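PDB 4HBS: putative hydrolase from Bacteroides ovatus, which is of unknown function but has a five-bladed beta-propeller fold of the beta-fructosidase clan, consistent with a glycoside hydrolase. Local coordinates for residues D77-G90 / F382-Y395. Sequence-based numbering, arbitrary orientation. Where two conformers were deposited one is given.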
loop_
_atom_site.group_PDB
_atom_site.type_symbol
_atom_site.label_atom_id
_atom_site.label_comp_id
_atom_site.label_asym_id
_atom_site.label_seq_id
_atom_site.Cartn_x
_atom_site.Cartn_y
_atom_site.Cartn_z
ATOM N N ASP A 77 -8.048 -1.884 7.125
ATOM C CA ASP A 77 -9.463 -1.839 7.464
ATOM C C ASP A 77 -10.314 -1.833 6.196
ATOM O O ASP A 77 -10.194 -0.903 5.406
ATOM C CB ASP A 77 -9.762 -0.623 8.330
ATOM C CG ASP A 77 -9.153 -0.629 9.713
ATOM O OD1 ASP A 77 -8.441 -1.604 10.050
ATOM O OD2 ASP A 77 -9.365 0.352 10.460
ATOM N N SER A 78 -11.103 -2.920 5.956
ATOM C CA SER A 78 -11.937 -3.065 4.757
ATOM C C SER A 78 -13.355 -3.497 5.077
ATOM O O SER A 78 -13.552 -4.280 5.987
ATOM C CB SER A 78 -11.333 -4.104 3.816
ATOM O OG SER A 78 -10.073 -3.714 3.307
ATOM N N PHE A 79 -14.334 -3.029 4.270
ATOM C CA PHE A 79 -15.743 -3.393 4.395
ATOM C C PHE A 79 -16.036 -4.656 3.584
ATOM O O PHE A 79 -15.797 -4.686 2.380
ATOM C CB PHE A 79 -16.669 -2.273 3.899
ATOM C CG PHE A 79 -16.669 -1.028 4.735
ATOM C CD1 PHE A 79 -17.193 -1.034 6.018
ATOM C CD2 PHE A 79 -16.191 0.172 4.224
ATOM C CE1 PHE A 79 -17.183 0.126 6.800
ATOM C CE2 PHE A 79 -16.189 1.331 5.005
ATOM C CZ PHE A 79 -16.682 1.299 6.289
ATOM N N TYR A 80 -16.578 -5.674 4.246
ATOM C CA TYR A 80 -16.991 -6.919 3.637
ATOM C C TYR A 80 -18.444 -7.043 3.899
ATOM O O TYR A 80 -18.826 -7.052 5.059
ATOM C CB TYR A 80 -16.227 -8.079 4.244
ATOM C CG TYR A 80 -14.858 -8.253 3.647
ATOM C CD1 TYR A 80 -13.757 -7.601 4.183
ATOM C CD2 TYR A 80 -14.656 -9.081 2.546
ATOM C CE1 TYR A 80 -12.483 -7.771 3.644
ATOM C CE2 TYR A 80 -13.382 -9.307 2.037
ATOM C CZ TYR A 80 -12.296 -8.636 2.577
ATOM O OH TYR A 80 -11.044 -8.783 2.032
ATOM N N GLY A 81 -19.263 -7.061 2.853
ATOM C CA GLY A 81 -20.703 -7.131 3.018
ATOM C C GLY A 81 -21.483 -6.861 1.756
ATOM O O GLY A 81 -21.107 -7.329 0.682
ATOM N N VAL A 82 -22.560 -6.072 1.880
ATOM C CA VAL A 82 -23.518 -5.814 0.806
ATOM C C VAL A 82 -23.603 -4.321 0.409
ATOM O O VAL A 82 -23.712 -3.458 1.278
ATOM C CB VAL A 82 -24.905 -6.344 1.295
ATOM C CG1 VAL A 82 -26.055 -5.780 0.472
ATOM C CG2 VAL A 82 -24.935 -7.864 1.271
ATOM N N ILE A 83 -23.612 -4.042 -0.915
ATOM C CA ILE A 83 -23.814 -2.685 -1.460
ATOM C C ILE A 83 -25.172 -2.707 -2.138
ATOM O O ILE A 83 -25.418 -3.568 -2.993
ATOM C CB ILE A 83 -22.715 -2.222 -2.431
ATOM C CG1 ILE A 83 -21.312 -2.287 -1.804
ATOM C CG2 ILE A 83 -23.025 -0.850 -2.970
ATOM C CD1 ILE A 83 -21.073 -1.391 -0.647
ATOM N N ASN A 84 -26.049 -1.771 -1.770
ATOM C CA ASN A 84 -27.401 -1.712 -2.288
ATOM C C ASN A 84 -27.505 -0.750 -3.471
ATOM O O ASN A 84 -26.497 -0.248 -3.970
ATOM C CB ASN A 84 -28.352 -1.310 -1.149
ATOM C CG ASN A 84 -28.339 -2.268 0.023
ATOM O OD1 ASN A 84 -28.112 -1.863 1.168
ATOM N ND2 ASN A 84 -28.647 -3.553 -0.220
ATOM N N GLU A 85 -28.726 -0.562 -3.957
ATOM C CA GLU A 85 -29.063 0.331 -5.064
ATOM C C GLU A 85 -28.341 1.697 -4.942
ATOM O O GLU A 85 -28.288 2.284 -3.846
ATOM C CB GLU A 85 -30.598 0.552 -5.119
ATOM C CG GLU A 85 -31.420 -0.716 -5.391
ATOM C CD GLU A 85 -32.065 -1.397 -4.182
ATOM O OE1 GLU A 85 -31.322 -1.844 -3.273
ATOM O OE2 GLU A 85 -33.312 -1.537 -4.177
ATOM N N ASN A 86 -27.780 2.180 -6.083
ATOM C CA ASN A 86 -27.047 3.455 -6.216
ATOM C C ASN A 86 -25.803 3.499 -5.328
ATOM O O ASN A 86 -25.519 4.515 -4.699
ATOM C CB ASN A 86 -27.950 4.671 -5.943
ATOM C CG ASN A 86 -29.204 4.683 -6.762
ATOM O OD1 ASN A 86 -30.306 4.659 -6.219
ATOM N ND2 ASN A 86 -29.071 4.738 -8.085
ATOM N N ARG A 87 -25.027 2.405 -5.322
ATOM C CA ARG A 87 -23.780 2.318 -4.557
ATOM C C ARG A 87 -23.965 2.789 -3.112
ATOM O O ARG A 87 -23.161 3.560 -2.613
ATOM C CB ARG A 87 -22.666 3.124 -5.262
ATOM C CG ARG A 87 -22.264 2.563 -6.613
ATOM C CD ARG A 87 -21.531 1.242 -6.491
ATOM N NE ARG A 87 -20.263 1.387 -5.780
ATOM C CZ ARG A 87 -19.562 0.385 -5.244
ATOM N NH1 ARG A 87 -20.012 -0.866 -5.309
ATOM N NH2 ARG A 87 -18.406 0.629 -4.629
ATOM N N SER A 88 -25.040 2.335 -2.459
ATOM C CA SER A 88 -25.357 2.696 -1.090
ATOM C C SER A 88 -24.939 1.539 -0.230
ATOM O O SER A 88 -25.553 0.487 -0.325
ATOM C CB SER A 88 -26.848 2.998 -0.965
ATOM O OG SER A 88 -27.205 3.423 0.339
ATOM N N ARG A 89 -23.832 1.663 0.521
ATOM C CA ARG A 89 -23.331 0.545 1.324
ATOM C C ARG A 89 -24.324 0.165 2.418
ATOM O O ARG A 89 -24.863 1.037 3.093
ATOM C CB ARG A 89 -21.954 0.868 1.915
ATOM C CG ARG A 89 -21.393 -0.170 2.938
ATOM C CD ARG A 89 -19.878 -0.316 2.843
ATOM N NE ARG A 89 -19.225 0.991 2.704
ATOM C CZ ARG A 89 -18.234 1.304 1.863
ATOM N NH1 ARG A 89 -17.707 0.378 1.061
ATOM N NH2 ARG A 89 -17.757 2.547 1.820
ATOM N N GLY A 90 -24.555 -1.140 2.552
ATOM C CA GLY A 90 -25.472 -1.710 3.525
ATOM C C GLY A 90 -24.738 -2.396 4.659
ATOM O O GLY A 90 -23.742 -1.863 5.160
ATOM N N PHE A 382 -17.627 9.016 9.718
ATOM C CA PHE A 382 -17.604 7.581 9.418
ATOM C C PHE A 382 -18.936 7.027 8.934
ATOM O O PHE A 382 -18.930 6.078 8.142
ATOM C CB PHE A 382 -17.131 6.759 10.645
ATOM C CG PHE A 382 -16.832 5.299 10.341
ATOM C CD1 PHE A 382 -15.609 4.916 9.805
ATOM C CD2 PHE A 382 -17.797 4.323 10.528
ATOM C CE1 PHE A 382 -15.356 3.579 9.478
ATOM C CE2 PHE A 382 -17.538 2.982 10.215
ATOM C CZ PHE A 382 -16.315 2.617 9.712
ATOM N N TRP A 383 -20.075 7.617 9.392
ATOM C CA TRP A 383 -21.413 7.163 9.006
ATOM C C TRP A 383 -21.700 7.381 7.535
ATOM O O TRP A 383 -22.547 6.682 6.977
ATOM C CB TRP A 383 -22.517 7.851 9.845
ATOM C CG TRP A 383 -22.462 9.357 9.967
ATOM C CD1 TRP A 383 -23.202 10.269 9.268
ATOM C CD2 TRP A 383 -21.746 10.101 10.957
ATOM N NE1 TRP A 383 -22.942 11.539 9.723
ATOM C CE2 TRP A 383 -22.068 11.462 10.777
ATOM C CE3 TRP A 383 -20.842 9.753 11.963
ATOM C CZ2 TRP A 383 -21.499 12.467 11.560
ATOM C CZ3 TRP A 383 -20.281 10.751 12.727
ATOM C CH2 TRP A 383 -20.613 12.087 12.525
ATOM N N ASP A 384 -20.972 8.313 6.887
ATOM C CA ASP A 384 -21.189 8.637 5.477
ATOM C C ASP A 384 -20.637 7.532 4.539
ATOM O O ASP A 384 -20.832 7.628 3.326
ATOM C CB ASP A 384 -20.633 10.026 5.127
ATOM C CG ASP A 384 -21.443 11.158 5.749
ATOM O OD1 ASP A 384 -22.670 10.991 5.915
ATOM O OD2 ASP A 384 -20.863 12.222 6.016
ATOM N N ASN A 385 -20.024 6.456 5.100
ATOM C CA ASN A 385 -19.610 5.265 4.373
ATOM C C ASN A 385 -20.804 4.314 4.205
ATOM O O ASN A 385 -20.611 3.257 3.628
ATOM C CB ASN A 385 -18.459 4.536 5.118
ATOM C CG ASN A 385 -17.178 5.333 5.172
ATOM O OD1 ASN A 385 -16.569 5.653 4.137
ATOM N ND2 ASN A 385 -16.734 5.674 6.370
ATOM N N PHE A 386 -22.042 4.678 4.706
ATOM C CA PHE A 386 -23.248 3.832 4.608
ATOM C C PHE A 386 -24.535 4.579 4.264
ATOM O O PHE A 386 -24.644 5.788 4.461
ATOM C CB PHE A 386 -23.527 3.152 5.964
ATOM C CG PHE A 386 -22.355 2.484 6.629
ATOM C CD1 PHE A 386 -21.468 3.219 7.406
ATOM C CD2 PHE A 386 -22.173 1.109 6.536
ATOM C CE1 PHE A 386 -20.385 2.608 8.020
ATOM C CE2 PHE A 386 -21.101 0.493 7.172
ATOM C CZ PHE A 386 -20.198 1.253 7.888
ATOM N N ASN A 387 -25.538 3.797 3.831
ATOM C CA ASN A 387 -26.942 4.147 3.641
ATOM C C ASN A 387 -27.317 5.377 2.793
ATOM O O ASN A 387 -28.478 5.776 2.842
ATOM C CB ASN A 387 -27.576 4.326 5.018
ATOM C CG ASN A 387 -27.609 3.047 5.825
ATOM O OD1 ASN A 387 -27.562 1.933 5.289
ATOM N ND2 ASN A 387 -27.683 3.166 7.128
ATOM N N ALA A 388 -26.421 5.947 2.020
ATOM C CA ALA A 388 -26.761 7.073 1.142
ATOM C C ALA A 388 -26.279 6.751 -0.223
ATOM O O ALA A 388 -25.254 6.072 -0.342
ATOM C CB ALA A 388 -26.097 8.350 1.625
ATOM N N PRO A 389 -26.910 7.265 -1.291
ATOM C CA PRO A 389 -26.386 6.985 -2.637
ATOM C C PRO A 389 -24.898 7.349 -2.778
ATOM O O PRO A 389 -24.488 8.427 -2.348
ATOM C CB PRO A 389 -27.263 7.856 -3.535
ATOM C CG PRO A 389 -28.527 8.008 -2.783
ATOM C CD PRO A 389 -28.129 8.094 -1.352
ATOM N N GLY A 390 -24.098 6.420 -3.306
ATOM C CA GLY A 390 -22.671 6.644 -3.508
ATOM C C GLY A 390 -21.777 6.512 -2.298
ATOM O O GLY A 390 -20.556 6.543 -2.449
ATOM N N SER A 391 -22.350 6.318 -1.095
ATOM C CA SER A 391 -21.598 6.163 0.161
ATOM C C SER A 391 -20.538 5.102 0.070
ATOM O O SER A 391 -19.489 5.232 0.715
ATOM C CB SER A 391 -22.542 5.833 1.307
ATOM O OG SER A 391 -23.309 4.681 1.026
ATOM N N ALA A 392 -20.776 4.059 -0.749
ATOM C CA ALA A 392 -19.804 2.987 -0.936
ATOM C C ALA A 392 -18.425 3.479 -1.447
ATOM O O ALA A 392 -17.405 2.857 -1.129
ATOM C CB ALA A 392 -20.351 1.949 -1.910
ATOM N N ASP A 393 -18.397 4.593 -2.220
ATOM C CA ASP A 393 -17.213 5.030 -2.955
ATOM C C ASP A 393 -16.303 6.128 -2.318
ATOM O O ASP A 393 -15.425 6.669 -3.007
ATOM C CB ASP A 393 -17.666 5.431 -4.350
ATOM C CG ASP A 393 -18.184 4.251 -5.146
ATOM O OD1 ASP A 393 -17.500 3.197 -5.167
ATOM O OD2 ASP A 393 -19.314 4.340 -5.668
ATOM N N PHE A 394 -16.392 6.341 -1.007
ATOM C CA PHE A 394 -15.439 7.227 -0.345
ATOM C C PHE A 394 -14.223 6.412 0.009
ATOM O O PHE A 394 -13.086 6.800 -0.252
ATOM C CB PHE A 394 -16.036 7.834 0.936
ATOM C CG PHE A 394 -17.006 8.961 0.701
ATOM C CD1 PHE A 394 -16.579 10.164 0.147
ATOM C CD2 PHE A 394 -18.328 8.854 1.102
ATOM C CE1 PHE A 394 -17.452 11.241 0.020
ATOM C CE2 PHE A 394 -19.217 9.912 0.916
ATOM C CZ PHE A 394 -18.773 11.101 0.376
ATOM N N TYR A 395 -14.484 5.255 0.617
ATOM C CA TYR A 395 -13.494 4.366 1.154
ATOM C C TYR A 395 -13.138 3.181 0.247
ATOM O O TYR A 395 -13.425 2.028 0.561
ATOM C CB TYR A 395 -14.028 3.874 2.476
ATOM C CG TYR A 395 -12.963 3.331 3.374
ATOM C CD1 TYR A 395 -11.977 4.158 3.894
ATOM C CD2 TYR A 395 -12.957 1.994 3.741
ATOM C CE1 TYR A 395 -10.991 3.664 4.724
ATOM C CE2 TYR A 395 -11.991 1.493 4.593
ATOM C CZ TYR A 395 -11.016 2.336 5.099
ATOM O OH TYR A 395 -10.076 1.883 5.975
#
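Arg-89 reaches from the hairpin of strands 82-84 and 88-93 into the loop 382-395, which joins 371-377 to 399-403 within one blade of this five-bladed beta-propeller; in sequence the hairpin falls between 71-75 and 98-102 of another sheet. Its CB lies 3.2 Å from Asn-385 O; CG stays beside that oxygen and passes CD2 of Phe-386, and CD is still 3.7 Å from Asn-385 O. With CG anti to the backbone N (chi1 173°), bends at chi2 and chi3 bring NE round to donate to Asn-385 O at 2.8 Å, in the carbonyl plane. CZ lies near Ala-392 O, to which NH2 makes a weak bond, and NH1 is hydrogen-bonded to OD1 of Asn-56 in strand 55-57. The guanidinium is sandwiched: CA of Ala-392 lies over one face and CD2 of Phe-79 over the centre of the other.

Phe-79 carries on into an aromatic cluster with Phe-382, Phe-386 and Tyr-395; its CE1 comes to 3.4 Å from Phe-386 CZ, the planes 79° apart. Back toward the hairpin turn, at a G1 beta bulge, Arg-87 grips Asp-393 side-on: NE to OD2 at 3.1 Å, NH2 to OD1 at 2.8 Å. Its NH1 goes to Arg-51 O, and Arg-396 shares OD1. Backbone bonds from Gly-390, Ala-392 and Asn-387 tie loop to hairpin, and at the far end of its ring Tyr-395 OH donates to Asp-77 O at 2.8 Å, tilted 34° from the carbonyl plane.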